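Local coordinates for probable ss-1,3-N-acetylglucosaminyltransferase (PDB 6H21), which is a probable glycosyltransferase whose family 2 (GT-A) domain holds uridine-diphosphate-N-acetylglucosamine and manganese and is followed by a helical TarS-type linker domain, at residues K34-I39 and K72-L77; E121-Y126 and D133-K138; A161-I164 and I168-A171; T247-Y252 and I308-R313; N263-H268 and D316-Q321. All coordinates share one frame; numbering follows the deposited sequence.

Contact 1: residues K34-I39 and K72-L77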
# COMPACT_ATOMS: atom_id res chain seq x y z
N LYS C 34 -31.51 29.19 30.65
CA LYS C 34 -30.58 28.09 31.00
C LYS C 34 -29.31 28.63 31.69
O LYS C 34 -28.66 27.91 32.46
CB LYS C 34 -30.20 27.29 29.75
CG LYS C 34 -31.29 26.41 29.18
CD LYS C 34 -30.88 25.66 27.92
N LEU C 35 -28.96 29.90 31.42
CA LEU C 35 -27.73 30.52 31.92
C LEU C 35 -27.74 30.66 33.46
O LEU C 35 -26.66 30.73 34.06
CB LEU C 35 -27.56 31.88 31.24
CG LEU C 35 -26.28 32.64 31.58
CD1 LEU C 35 -25.05 31.81 31.25
CD2 LEU C 35 -26.23 33.97 30.87
N HIS C 36 -28.92 30.73 34.09
CA HIS C 36 -29.03 30.87 35.56
C HIS C 36 -28.19 29.79 36.27
O HIS C 36 -27.47 30.08 37.25
CB HIS C 36 -30.48 30.78 36.04
CG HIS C 36 -31.27 32.03 35.83
ND1 HIS C 36 -30.98 33.20 36.49
CD2 HIS C 36 -32.33 32.29 35.03
CE1 HIS C 36 -31.83 34.14 36.11
NE2 HIS C 36 -32.67 33.60 35.21
N ARG C 37 -28.29 28.56 35.78
CA ARG C 37 -27.66 27.42 36.40
C ARG C 37 -26.13 27.58 36.43
O ARG C 37 -25.51 27.28 37.44
CB ARG C 37 -28.01 26.13 35.66
CG ARG C 37 -27.56 24.88 36.39
CD ARG C 37 -28.05 23.63 35.70
NE ARG C 37 -27.45 23.42 34.39
CZ ARG C 37 -27.39 22.24 33.78
NH1 ARG C 37 -27.85 21.15 34.39
NH2 ARG C 37 -26.87 22.14 32.57
N THR C 38 -25.55 28.01 35.31
CA THR C 38 -24.10 28.16 35.18
C THR C 38 -23.63 29.31 36.08
O THR C 38 -22.64 29.19 36.78
CB THR C 38 -23.68 28.40 33.72
OG1 THR C 38 -23.94 27.21 32.97
CG2 THR C 38 -22.23 28.78 33.58
N ILE C 39 -24.37 30.43 36.06
CA ILE C 39 -23.99 31.58 36.86
C ILE C 39 -24.04 31.20 38.34
O ILE C 39 -23.13 31.55 39.10
CB ILE C 39 -24.87 32.81 36.54
CG1 ILE C 39 -24.57 33.34 35.14
CG2 ILE C 39 -24.68 33.90 37.59
CD1 ILE C 39 -25.51 34.43 34.68
N LYS C 72 -28.84 40.73 33.63
CA LYS C 72 -29.17 41.96 34.39
C LYS C 72 -29.65 41.63 35.82
O LYS C 72 -29.51 42.48 36.68
CB LYS C 72 -30.19 42.82 33.64
CG LYS C 72 -29.62 43.49 32.39
N LYS C 73 -30.16 40.42 36.06
CA LYS C 73 -30.64 39.96 37.40
C LYS C 73 -29.49 39.78 38.40
O LYS C 73 -29.73 39.59 39.60
CB LYS C 73 -31.39 38.62 37.29
CG LYS C 73 -32.62 38.63 36.39
CD LYS C 73 -33.59 39.78 36.62
CE LYS C 73 -34.62 39.91 35.51
NZ LYS C 73 -35.60 38.80 35.51
N TYR C 74 -28.24 39.84 37.92
CA TYR C 74 -27.06 39.67 38.76
C TYR C 74 -26.24 40.96 38.82
O TYR C 74 -25.12 40.95 39.30
CB TYR C 74 -26.24 38.49 38.23
CG TYR C 74 -26.96 37.17 38.27
CD1 TYR C 74 -26.94 36.38 39.41
CD2 TYR C 74 -27.67 36.70 37.17
CE1 TYR C 74 -27.61 35.17 39.47
CE2 TYR C 74 -28.34 35.48 37.21
CZ TYR C 74 -28.30 34.71 38.36
OH TYR C 74 -28.94 33.51 38.42
N LYS C 75 -26.81 42.09 38.37
CA LYS C 75 -26.08 43.35 38.37
C LYS C 75 -25.64 43.68 39.80
O LYS C 75 -26.38 43.49 40.78
CB LYS C 75 -26.89 44.51 37.77
CG LYS C 75 -26.04 45.57 37.08
N GLY C 76 -24.38 44.11 39.92
CA GLY C 76 -23.79 44.36 41.21
C GLY C 76 -23.07 43.15 41.79
O GLY C 76 -22.36 43.32 42.78
N LEU C 77 -23.28 41.95 41.22
CA LEU C 77 -22.64 40.70 41.70
C LEU C 77 -21.65 40.16 40.67
O LEU C 77 -20.91 39.22 40.96
CB LEU C 77 -23.71 39.63 42.00
CG LEU C 77 -24.81 39.98 42.99
CD1 LEU C 77 -25.66 38.76 43.28
CD2 LEU C 77 -24.24 40.56 44.28
O HOH W 1 -34.48 35.84 34.16
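His-36 and Tyr-74 are joined by one almost perfectly straight hydrogen bond, with His-36 ND1 2.8 Å from Tyr-74 OH and an angle of 178° at the hydrogen. Either group could be the donor. Both side chains leave the backbone with CG anti to their own carbonyl carbon. The hydroxyl lies at the edge of the imidazole, near its plane, and the nitrogen likewise at the edge of the phenol. The two rings therefore meet rim to rim, with planes turned 51° against each other and neither over the other's face. One face of Tyr-74 is covered by Ile-39, whose CG2 methyl stands 3.7 Å from the centroid of the Tyr-74 ring and nearly on the ring normal, a CH-pi contact. The longer branch passes outside the ring on the same side, Ile-39 CD1 lying 3.9 Å from Tyr-74 CE2 beyond the CD2-CE2 rim. This two-pronged approach follows from chi1 of -69°, which sets CG2 of Ile-39 opposite its own amide nitrogen and swings CG1 beside it. The far nitrogen, His-36 NE2, is hydrogen-bonded to a water at 3.1 Å; the same water accepts a weak bond from Lys-73 NZ. With both nitrogens engaged, the imidazole has its rotation defined by its partners. Tyr-74 reaches across from a type I turn, Lys-72 to Lys-75, at the end of helix 66-72. Behind the contact, Leu-35 and Ile-39 rest on Met-26 of strand 22-28, Leu-35 also packs on Val-70 and Ile-71 of helix 66-72, and Tyr-74 touches Ser-40 and Leu-43 of helix 35-43.

Contact 2: residues E121-Y126 and D133-K138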
# COMPACT_ATOMS: atom_id res chain seq x y z
N GLU C 121 -11.36 27.73 44.78
CA GLU C 121 -10.56 27.71 46.03
C GLU C 121 -9.45 26.65 45.92
O GLU C 121 -8.29 26.96 46.14
CB GLU C 121 -11.46 27.48 47.25
CG GLU C 121 -10.71 27.44 48.58
CD GLU C 121 -10.31 28.77 49.21
OE1 GLU C 121 -10.44 29.84 48.55
OE2 GLU C 121 -9.89 28.75 50.40
N ASP C 122 -9.82 25.41 45.56
CA ASP C 122 -8.87 24.30 45.52
C ASP C 122 -7.82 24.49 44.42
O ASP C 122 -6.64 24.24 44.67
CB ASP C 122 -9.58 22.97 45.29
CG ASP C 122 -10.26 22.43 46.54
OD1 ASP C 122 -10.42 23.22 47.53
OD2 ASP C 122 -10.62 21.23 46.50
N LEU C 123 -8.25 24.90 43.22
CA LEU C 123 -7.31 25.08 42.11
C LEU C 123 -6.37 26.25 42.41
O LEU C 123 -5.17 26.14 42.20
CB LEU C 123 -8.07 25.30 40.80
CG LEU C 123 -8.36 24.04 39.99
CD1 LEU C 123 -8.91 22.92 40.85
CD2 LEU C 123 -9.31 24.33 38.83
N TYR C 124 -6.92 27.37 42.89
CA TYR C 124 -6.11 28.54 43.24
C TYR C 124 -5.10 28.18 44.34
O TYR C 124 -3.93 28.53 44.22
CB TYR C 124 -6.94 29.73 43.72
CG TYR C 124 -6.07 30.88 44.20
CD1 TYR C 124 -5.55 31.81 43.31
CD2 TYR C 124 -5.71 30.99 45.53
CE1 TYR C 124 -4.72 32.83 43.73
CE2 TYR C 124 -4.88 32.02 45.97
CZ TYR C 124 -4.37 32.94 45.07
OH TYR C 124 -3.55 33.95 45.49
N ASN C 125 -5.56 27.53 45.41
CA ASN C 125 -4.67 27.18 46.56
C ASN C 125 -3.52 26.28 46.06
O ASN C 125 -2.36 26.51 46.41
CB ASN C 125 -5.43 26.52 47.71
CG ASN C 125 -6.28 27.49 48.52
OD1 ASN C 125 -6.03 28.69 48.54
ND2 ASN C 125 -7.30 26.97 49.18
N TYR C 126 -3.85 25.28 45.23
CA TYR C 126 -2.86 24.32 44.73
C TYR C 126 -1.85 25.03 43.81
O TYR C 126 -0.65 24.77 43.87
CB TYR C 126 -3.58 23.16 44.05
CG TYR C 126 -2.72 21.94 43.80
CD1 TYR C 126 -2.17 21.22 44.84
CD2 TYR C 126 -2.47 21.50 42.51
CE1 TYR C 126 -1.39 20.10 44.62
CE2 TYR C 126 -1.69 20.38 42.26
CZ TYR C 126 -1.15 19.67 43.32
OH TYR C 126 -0.37 18.58 43.07
N ASP C 133 1.80 28.16 36.86
CA ASP C 133 1.35 29.01 35.76
C ASP C 133 0.00 28.52 35.21
O ASP C 133 -0.79 29.33 34.73
CB ASP C 133 2.40 29.04 34.65
CG ASP C 133 3.72 29.60 35.13
OD1 ASP C 133 3.70 30.67 35.76
OD2 ASP C 133 4.76 28.94 34.89
N LEU C 134 -0.27 27.22 35.33
CA LEU C 134 -1.48 26.59 34.81
C LEU C 134 -1.94 25.53 35.81
O LEU C 134 -1.14 24.70 36.22
CB LEU C 134 -1.14 25.96 33.46
CG LEU C 134 -2.27 25.21 32.75
CD1 LEU C 134 -3.40 26.15 32.36
CD2 LEU C 134 -1.75 24.48 31.52
N ILE C 135 -3.21 25.56 36.21
CA ILE C 135 -3.77 24.48 37.03
C ILE C 135 -4.96 23.87 36.29
O ILE C 135 -5.86 24.60 35.82
CB ILE C 135 -4.13 24.95 38.45
CG1 ILE C 135 -3.01 25.79 39.08
CG2 ILE C 135 -4.51 23.76 39.32
CD1 ILE C 135 -3.16 27.28 38.87
N ILE C 136 -4.92 22.54 36.14
CA ILE C 136 -5.93 21.80 35.44
C ILE C 136 -6.71 20.98 36.45
O ILE C 136 -6.13 20.14 37.12
CB ILE C 136 -5.30 20.91 34.35
CG1 ILE C 136 -4.31 21.72 33.51
CG2 ILE C 136 -6.38 20.26 33.50
CD1 ILE C 136 -3.44 20.89 32.63
N GLY C 137 -8.01 21.26 36.54
CA GLY C 137 -8.93 20.47 37.35
C GLY C 137 -9.55 19.35 36.53
O GLY C 137 -9.95 19.57 35.39
N LYS C 138 -9.68 18.17 37.12
CA LYS C 138 -10.34 17.04 36.51
C LYS C 138 -11.73 17.44 36.00
O LYS C 138 -12.48 18.10 36.71
CB LYS C 138 -10.49 15.92 37.53
CG LYS C 138 -11.18 14.66 37.04
CD LYS C 138 -11.03 13.51 38.01
CE LYS C 138 -11.92 12.35 37.64
NZ LYS C 138 -11.82 11.26 38.64
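Leu-123 and Ile-135 form the dense centre of this helix-on-strand contact, their side chains running alongside each other and pointing opposite ways. Ile-135 CG2 does most of the touching: it lies 3.9 Å from Leu-123 CG and 3.8 Å from the carbonyl oxygen, Leu-123 O. With chi1, measured to CG1, at -46°, that methyl falls anti to the amide nitrogen of Ile-135, while CG1, on the other branch, also approaches Leu-123 O. Further along the strand the leucine meets backbone instead of side chain. Leu-123 CD2 is 4.0 Å from Gly-137 N, and because Gly-137 carries no CB the methyl can settle against the main chain. Packing thins out one helical turn later. Tyr-126 offers only the edge of its ring, with Tyr-126 CD2 4.4 Å from Ile-135 CG2, and the residue is partly exposed. On a side of the helix that does not reach the strand, Glu-121 and Asn-125, both partly exposed, share a weak bond from Asn-125 ND2 to Glu-121 OE2, 3.4 Å long. The axes of the short helix and strand segments run roughly antiparallel, at 144°, and approach to 8.6 Å. Strand 134-142 is held in the sheet by backbone hydrogen bonds between Ile-135 and Met-177 on one neighbour and of Leu-134 and Ile-136 with Ser-214 on the other, while Leu-134 packs on helix 198-207. A helix that turns back through a short loop into a strand, and lies against the sheet this strand joins, is the alpha/beta layering expected of a GT-A glycosyltransferase domain.

Contact 3: residues A161-I164 and I168-A171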
# COMPACT_ATOMS: atom_id res chain seq x y z
N ALA C 161 3.80 19.08 36.43
CA ALA C 161 3.50 18.11 35.39
C ALA C 161 4.40 18.34 34.18
O ALA C 161 5.01 19.40 34.01
CB ALA C 161 2.04 18.19 35.02
N ASP C 162 4.47 17.30 33.34
CA ASP C 162 5.24 17.29 32.12
C ASP C 162 4.25 17.19 30.95
O ASP C 162 3.30 16.40 31.00
CB ASP C 162 6.24 16.12 32.17
CG ASP C 162 7.24 16.08 31.03
OD1 ASP C 162 8.15 16.94 31.02
OD2 ASP C 162 7.12 15.18 30.15
N ILE C 163 4.50 17.95 29.88
CA ILE C 163 3.63 17.92 28.71
C ILE C 163 3.50 16.47 28.20
O ILE C 163 2.40 15.99 27.96
CB ILE C 163 4.11 18.91 27.62
CG1 ILE C 163 3.94 20.36 28.08
CG2 ILE C 163 3.40 18.66 26.31
CD1 ILE C 163 4.63 21.38 27.22
N ILE C 164 4.62 15.75 28.10
CA ILE C 164 4.64 14.44 27.48
C ILE C 164 4.19 13.36 28.48
O ILE C 164 3.26 12.59 28.17
CB ILE C 164 6.02 14.18 26.86
CG1 ILE C 164 6.21 15.07 25.62
CG2 ILE C 164 6.22 12.71 26.52
CD1 ILE C 164 7.62 15.12 25.11
N ILE C 168 -0.54 16.20 28.20
CA ILE C 168 -1.22 17.50 28.22
C ILE C 168 -1.69 17.86 26.80
O ILE C 168 -2.70 18.55 26.67
CB ILE C 168 -0.33 18.60 28.86
CG1 ILE C 168 0.12 18.18 30.26
CG2 ILE C 168 -1.04 19.95 28.90
CD1 ILE C 168 0.82 19.27 31.03
N PHE C 169 -1.02 17.34 25.76
CA PHE C 169 -1.46 17.61 24.38
C PHE C 169 -2.81 16.97 24.06
O PHE C 169 -3.37 17.26 23.01
CB PHE C 169 -0.43 17.13 23.36
CG PHE C 169 0.73 18.06 23.14
CD1 PHE C 169 0.69 19.38 23.53
CD2 PHE C 169 1.88 17.59 22.52
CE1 PHE C 169 1.79 20.21 23.34
CE2 PHE C 169 2.97 18.43 22.31
CZ PHE C 169 2.91 19.74 22.70
N TYR C 170 -3.34 16.14 24.96
CA TYR C 170 -4.66 15.53 24.77
C TYR C 170 -5.72 16.25 25.62
O TYR C 170 -6.82 15.75 25.75
CB TYR C 170 -4.55 14.03 25.08
CG TYR C 170 -3.67 13.32 24.09
CD1 TYR C 170 -2.29 13.36 24.22
CD2 TYR C 170 -4.20 12.69 22.98
CE1 TYR C 170 -1.46 12.75 23.29
CE2 TYR C 170 -3.38 12.08 22.05
CZ TYR C 170 -2.01 12.11 22.20
OH TYR C 170 -1.20 11.51 21.28
N ALA C 171 -5.37 17.39 26.21
CA ALA C 171 -6.25 18.14 27.11
C ALA C 171 -5.98 19.64 26.93
O ALA C 171 -5.55 20.34 27.84
CB ALA C 171 -6.02 17.69 28.53
O HOH W 2 1.06 15.14 25.65
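Ile-168 packs against the backbone of Asp-162 and Ile-163 within the long connection between strands 134-142 and 177-179 of the GT-A domain. The main chain closes a pi-turn here: Ile-168 N donates to Ile-163 O at 3.0 Å, in the carbonyl plane, just where a short 3-10 segment begins. From this fixed base the side chain of Ile-168 reaches back along the first segment. Ile-168 CB is 3.9 Å from Ile-163 O; next, Ile-168 CG1 lies 3.7 Å from Asp-162 O; at the tip, Ile-168 CD1 is 3.8 Å from Asp-162 O and reaches on to Ala-161 CB. CG1 is anti to the carbonyl carbon (chi1 -55°) and the branch runs out straight at chi2, beside the peptides; Tyr-213 of strand 213-216 also touches this side chain. Ile-163 answers with its own methyl: Ile-163 CG2 sits over the middle of the Phe-169 ring, 3.7 Å from the centroid and 12° off the normal, a CH-pi contact. Ile-204 of helix 198-207 also packs on Phe-169. A water completes the turn, donating to Ile-163 O at 2.8 Å and accepting from Phe-169 N at 3.0 Å.

Contact 4: residues T247-Y252 and I308-R313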
# COMPACT_ATOMS: atom_id res chain seq x y z
N THR C 247 -4.33 27.43 11.44
CA THR C 247 -4.28 27.39 12.89
C THR C 247 -3.26 26.35 13.36
O THR C 247 -2.44 26.63 14.24
CB THR C 247 -5.67 27.17 13.50
OG1 THR C 247 -6.47 28.28 13.08
CG2 THR C 247 -5.66 27.12 15.00
N ILE C 248 -3.29 25.17 12.73
CA ILE C 248 -2.34 24.10 13.05
C ILE C 248 -0.91 24.61 12.80
O ILE C 248 -0.01 24.37 13.60
CB ILE C 248 -2.64 22.81 12.26
CG1 ILE C 248 -4.06 22.29 12.49
CG2 ILE C 248 -1.59 21.75 12.54
CD1 ILE C 248 -4.38 22.01 13.92
N ASN C 249 -0.70 25.31 11.69
CA ASN C 249 0.59 25.91 11.38
C ASN C 249 1.08 26.77 12.57
O ASN C 249 2.24 26.72 12.90
CB ASN C 249 0.55 26.71 10.07
CG ASN C 249 1.91 27.25 9.69
OD1 ASN C 249 2.10 28.47 9.59
ND2 ASN C 249 2.89 26.38 9.58
N GLU C 250 0.19 27.52 13.21
CA GLU C 250 0.57 28.41 14.31
C GLU C 250 0.95 27.62 15.56
O GLU C 250 1.80 28.06 16.33
CB GLU C 250 -0.56 29.42 14.60
CG GLU C 250 -0.82 30.37 13.44
CD GLU C 250 0.29 31.36 13.11
OE1 GLU C 250 0.95 31.85 14.06
OE2 GLU C 250 0.50 31.66 11.90
N ILE C 251 0.35 26.43 15.74
CA ILE C 251 0.70 25.55 16.85
C ILE C 251 2.17 25.12 16.73
O ILE C 251 2.95 25.25 17.68
CB ILE C 251 -0.28 24.37 16.94
CG1 ILE C 251 -1.63 24.84 17.49
CG2 ILE C 251 0.30 23.21 17.73
CD1 ILE C 251 -2.75 23.87 17.26
N TYR C 252 2.54 24.63 15.54
CA TYR C 252 3.92 24.20 15.27
C TYR C 252 4.91 25.36 15.42
O TYR C 252 5.96 25.17 16.02
CB TYR C 252 4.03 23.57 13.89
CG TYR C 252 3.43 22.19 13.81
CD1 TYR C 252 4.00 21.14 14.51
CD2 TYR C 252 2.31 21.94 13.05
CE1 TYR C 252 3.49 19.86 14.42
CE2 TYR C 252 1.77 20.68 12.96
CZ TYR C 252 2.37 19.63 13.65
OH TYR C 252 1.87 18.38 13.54
N ILE C 308 2.06 20.35 7.05
CA ILE C 308 2.99 19.40 7.67
C ILE C 308 4.39 19.58 7.08
O ILE C 308 5.38 19.38 7.79
CB ILE C 308 2.48 17.94 7.58
CG1 ILE C 308 1.17 17.77 8.34
CG2 ILE C 308 3.52 16.95 8.09
CD1 ILE C 308 1.34 18.00 9.83
N ASN C 309 4.49 20.05 5.83
CA ASN C 309 5.78 20.18 5.15
C ASN C 309 6.54 21.40 5.64
O ASN C 309 7.67 21.60 5.26
CB ASN C 309 5.66 20.16 3.63
CG ASN C 309 5.58 18.74 3.12
OD1 ASN C 309 6.16 17.84 3.72
ND2 ASN C 309 4.82 18.51 2.07
N LYS C 310 5.92 22.21 6.50
CA LYS C 310 6.64 23.28 7.17
C LYS C 310 7.21 22.77 8.50
O LYS C 310 7.92 23.50 9.19
CB LYS C 310 5.70 24.47 7.38
CG LYS C 310 5.29 25.16 6.09
CD LYS C 310 4.23 26.22 6.35
CE LYS C 310 3.70 26.82 5.07
NZ LYS C 310 2.69 27.85 5.37
N VAL C 311 6.89 21.54 8.88
CA VAL C 311 7.37 20.99 10.13
C VAL C 311 8.64 20.21 9.80
O VAL C 311 8.64 19.43 8.86
CB VAL C 311 6.30 20.12 10.81
CG1 VAL C 311 6.78 19.61 12.16
CG2 VAL C 311 4.99 20.87 10.95
N PRO C 312 9.77 20.44 10.49
CA PRO C 312 10.98 19.66 10.23
C PRO C 312 10.75 18.15 10.32
O PRO C 312 10.03 17.67 11.20
CB PRO C 312 11.97 20.15 11.29
CG PRO C 312 11.49 21.54 11.66
CD PRO C 312 9.98 21.50 11.50
N ARG C 313 11.35 17.43 9.38
CA ARG C 313 11.28 15.99 9.27
C ARG C 313 11.93 15.36 10.51
O ARG C 313 11.59 14.25 10.86
CB ARG C 313 11.94 15.54 7.97
CG ARG C 313 10.99 15.57 6.78
CD ARG C 313 11.60 14.98 5.52
NE ARG C 313 10.59 14.88 4.47
CZ ARG C 313 9.78 13.84 4.30
NH1 ARG C 313 9.75 12.86 5.19
NH2 ARG C 313 8.98 13.80 3.25
O HOH W 3 3.89 29.85 7.82
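In the helical TarS-type linker domain, Tyr-252 of helix 242-256 has one face covered by Val-311 from the turn at the end of helix 294-308. Val-311 CG2 stands 3.5 Å from the centroid of the Tyr-252 ring and 10° off its normal, a CH-pi contact over the middle of the face, and the two side chains cross at about a right angle. The second methyl lies beyond the CD1-CE1 rim, Val-311 CG1 being 3.9 Å from Tyr-252 CD1. This pairing depends on chi1 of -177°, which puts CG1 of the valine opposite its amide nitrogen and leaves CG2 beside it. Near the end of the phenol, Ile-308 CD1 is 3.8 Å from Tyr-252 OH. The hydroxyl itself is hydrogen-bonded to Thr-275 of helix 264-281, so this ring links three parts of the helical domain. Ile-308 to Val-311 form a type I beta turn, in which Val-311 N bonds to Ile-308 O at 2.9 Å, and the turn presents Ile-308, Lys-310 and Val-311 to the helix together. At the more exposed end, the extended aliphatic chain of Lys-310 passes across the amide of Asn-249, with Lys-310 CD 3.5 Å from Asn-249 ND2. The other end of that amide is bridged by water, which donates to Asn-249 OD1 at 2.9 Å and accepts a weak bond from Lys-310 NZ. Beyond the turn, Arg-313 forms a salt bridge with Glu-328 and a cation-pi contact with Tyr-294 of the second subunit.

Contact 5: residues N263-H268 and D316-Q321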
# COMPACT_ATOMS: atom_id res chain seq x y z
N ASN C 263 15.82 23.93 23.55
CA ASN C 263 16.63 22.91 22.92
C ASN C 263 15.94 22.43 21.64
O ASN C 263 14.74 22.08 21.63
CB ASN C 263 16.93 21.75 23.87
CG ASN C 263 17.80 20.70 23.21
OD1 ASN C 263 17.28 19.74 22.65
ND2 ASN C 263 19.11 20.88 23.26
N GLN C 264 16.71 22.38 20.55
CA GLN C 264 16.14 22.17 19.24
C GLN C 264 15.54 20.75 19.15
O GLN C 264 14.47 20.55 18.57
CB GLN C 264 17.20 22.46 18.18
CG GLN C 264 16.61 22.63 16.79
CD GLN C 264 15.56 23.72 16.69
OE1 GLN C 264 15.47 24.64 17.51
NE2 GLN C 264 14.75 23.60 15.65
N GLU C 265 16.22 19.78 19.77
CA GLU C 265 15.77 18.39 19.73
C GLU C 265 14.49 18.23 20.56
O GLU C 265 13.62 17.44 20.21
CB GLU C 265 16.87 17.46 20.24
CG GLU C 265 16.65 16.02 19.85
CD GLU C 265 16.56 15.78 18.35
OE1 GLU C 265 17.29 16.45 17.60
OE2 GLU C 265 15.78 14.92 17.93
N LYS C 266 14.42 18.97 21.67
CA LYS C 266 13.23 19.05 22.53
C LYS C 266 12.04 19.61 21.74
O LYS C 266 10.90 19.13 21.89
CB LYS C 266 13.53 19.90 23.78
CG LYS C 266 12.43 19.93 24.83
CD LYS C 266 11.96 18.56 25.33
CE LYS C 266 10.75 18.66 26.24
NZ LYS C 266 10.31 17.34 26.73
N ARG C 267 12.28 20.62 20.90
CA ARG C 267 11.22 21.16 20.01
C ARG C 267 10.73 20.10 19.01
O ARG C 267 9.50 19.95 18.78
CB ARG C 267 11.73 22.43 19.33
CG ARG C 267 11.93 23.60 20.29
CD ARG C 267 12.77 24.69 19.67
NE ARG C 267 12.81 25.89 20.49
CZ ARG C 267 13.47 26.99 20.13
NH1 ARG C 267 14.19 26.99 19.03
NH2 ARG C 267 13.39 28.07 20.89
N HIS C 268 11.68 19.38 18.39
CA HIS C 268 11.37 18.27 17.49
C HIS C 268 10.48 17.24 18.19
O HIS C 268 9.53 16.74 17.62
CB HIS C 268 12.63 17.57 16.97
CG HIS C 268 13.49 18.40 16.07
ND1 HIS C 268 12.97 19.31 15.16
CD2 HIS C 268 14.84 18.44 15.91
CE1 HIS C 268 13.96 19.90 14.51
NE2 HIS C 268 15.12 19.37 14.94
N ASP C 316 9.67 13.66 12.95
CA ASP C 316 8.93 12.48 12.53
C ASP C 316 9.32 11.24 13.34
O ASP C 316 8.49 10.42 13.58
CB ASP C 316 9.09 12.21 11.03
CG ASP C 316 8.41 13.26 10.16
OD1 ASP C 316 7.72 14.13 10.75
OD2 ASP C 316 8.53 13.16 8.88
N LYS C 317 10.58 11.11 13.75
CA LYS C 317 11.01 9.96 14.53
C LYS C 317 10.31 9.93 15.89
O LYS C 317 10.33 8.91 16.54
CB LYS C 317 12.53 9.96 14.73
CG LYS C 317 13.13 11.12 15.52
CD LYS C 317 14.64 11.00 15.61
CE LYS C 317 15.33 12.19 16.22
NZ LYS C 317 15.39 13.32 15.27
N TYR C 318 9.70 11.05 16.32
CA TYR C 318 9.03 11.09 17.60
C TYR C 318 7.54 10.74 17.46
O TYR C 318 6.86 10.70 18.45
CB TYR C 318 9.24 12.46 18.25
CG TYR C 318 10.67 12.69 18.65
CD1 TYR C 318 11.24 11.99 19.70
CD2 TYR C 318 11.47 13.58 17.95
CE1 TYR C 318 12.57 12.18 20.07
CE2 TYR C 318 12.80 13.78 18.30
CZ TYR C 318 13.35 13.08 19.36
OH TYR C 318 14.65 13.29 19.72
N VAL C 319 7.07 10.46 16.26
CA VAL C 319 5.66 10.12 16.04
C VAL C 319 5.49 8.62 16.33
O VAL C 319 6.35 7.83 15.94
CB VAL C 319 5.26 10.46 14.60
CG1 VAL C 319 3.88 9.93 14.25
CG2 VAL C 319 5.37 11.95 14.34
N THR C 320 4.37 8.23 16.96
CA THR C 320 4.11 6.83 17.21
C THR C 320 4.21 6.05 15.88
O THR C 320 3.63 6.45 14.87
CB THR C 320 2.80 6.64 17.97
OG1 THR C 320 2.90 7.43 19.16
CG2 THR C 320 2.55 5.20 18.37
N GLN C 321 4.95 4.94 15.89
CA GLN C 321 5.47 4.40 14.63
C GLN C 321 4.36 3.76 13.78
O GLN C 321 4.52 3.72 12.59
CB GLN C 321 6.67 3.46 14.83
CG GLN C 321 8.02 4.18 14.85
CD GLN C 321 8.20 5.30 13.83
OE1 GLN C 321 8.48 5.05 12.66
NE2 GLN C 321 8.05 6.54 14.26
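Glu-265 OE2 receives two donors from the facing segment. Tyr-318 OH donates at 2.7 Å to the anti lone pair of Glu-265 OE2, and Lys-317 NZ adds a salt bridge whose hydrogen bond is weak, 3.1 Å from the same Glu-265 OE2. The oxygen lies at the edge of the phenol, in its plane, while the carboxylate as a whole is turned 49° from the ring. A bend at chi2 (59°) directs the glutamate toward its partners. His-268 packs at the CD2-CE2 side of the ring: His-268 CB is 4.0 Å from Tyr-318 CE2 and His-268 O is 3.7 Å from Tyr-318 CD2. Further out, His-268 ND1 is hydrogen-bonded to Tyr-256 OH of helix 242-256, and the stronger partner of Lys-317 NZ is Asp-314 O. Asn-263 serves as N-cap of helix 264-281, its OD1 accepting from Lys-266 N at 3.1 Å, in the carbonyl plane and on a lone pair, and more weakly from Glu-265 N. With a hydroxyl and an ammonium group both drawn to one oxygen, Glu-265 is probably ionised, and its negative charge would strengthen the short bond from the tyrosine.

From the N terminus, contacts 1, 2 and 3 follow in series within the GT-A domain. Contact 1 brings the loop after helix 66-72 back to helix 35-43, contact 2 closes the short loop from helix 119-129 into strand 134-142, and contact 3 closes a tight turn in the connection leading to strand 177-179. Contacts 4 and 5 cross, because their segments alternate: helices 242-256 and 264-281 come first, then residues 308-321, from the end of helix 294-308 into the loop after it, that answer each in turn. They touch where Pro-312 packs on His-268. Contact 3 touches contact 5 through Ile-164 and Lys-266, one point at which the GT-A domain and the linker domain meet.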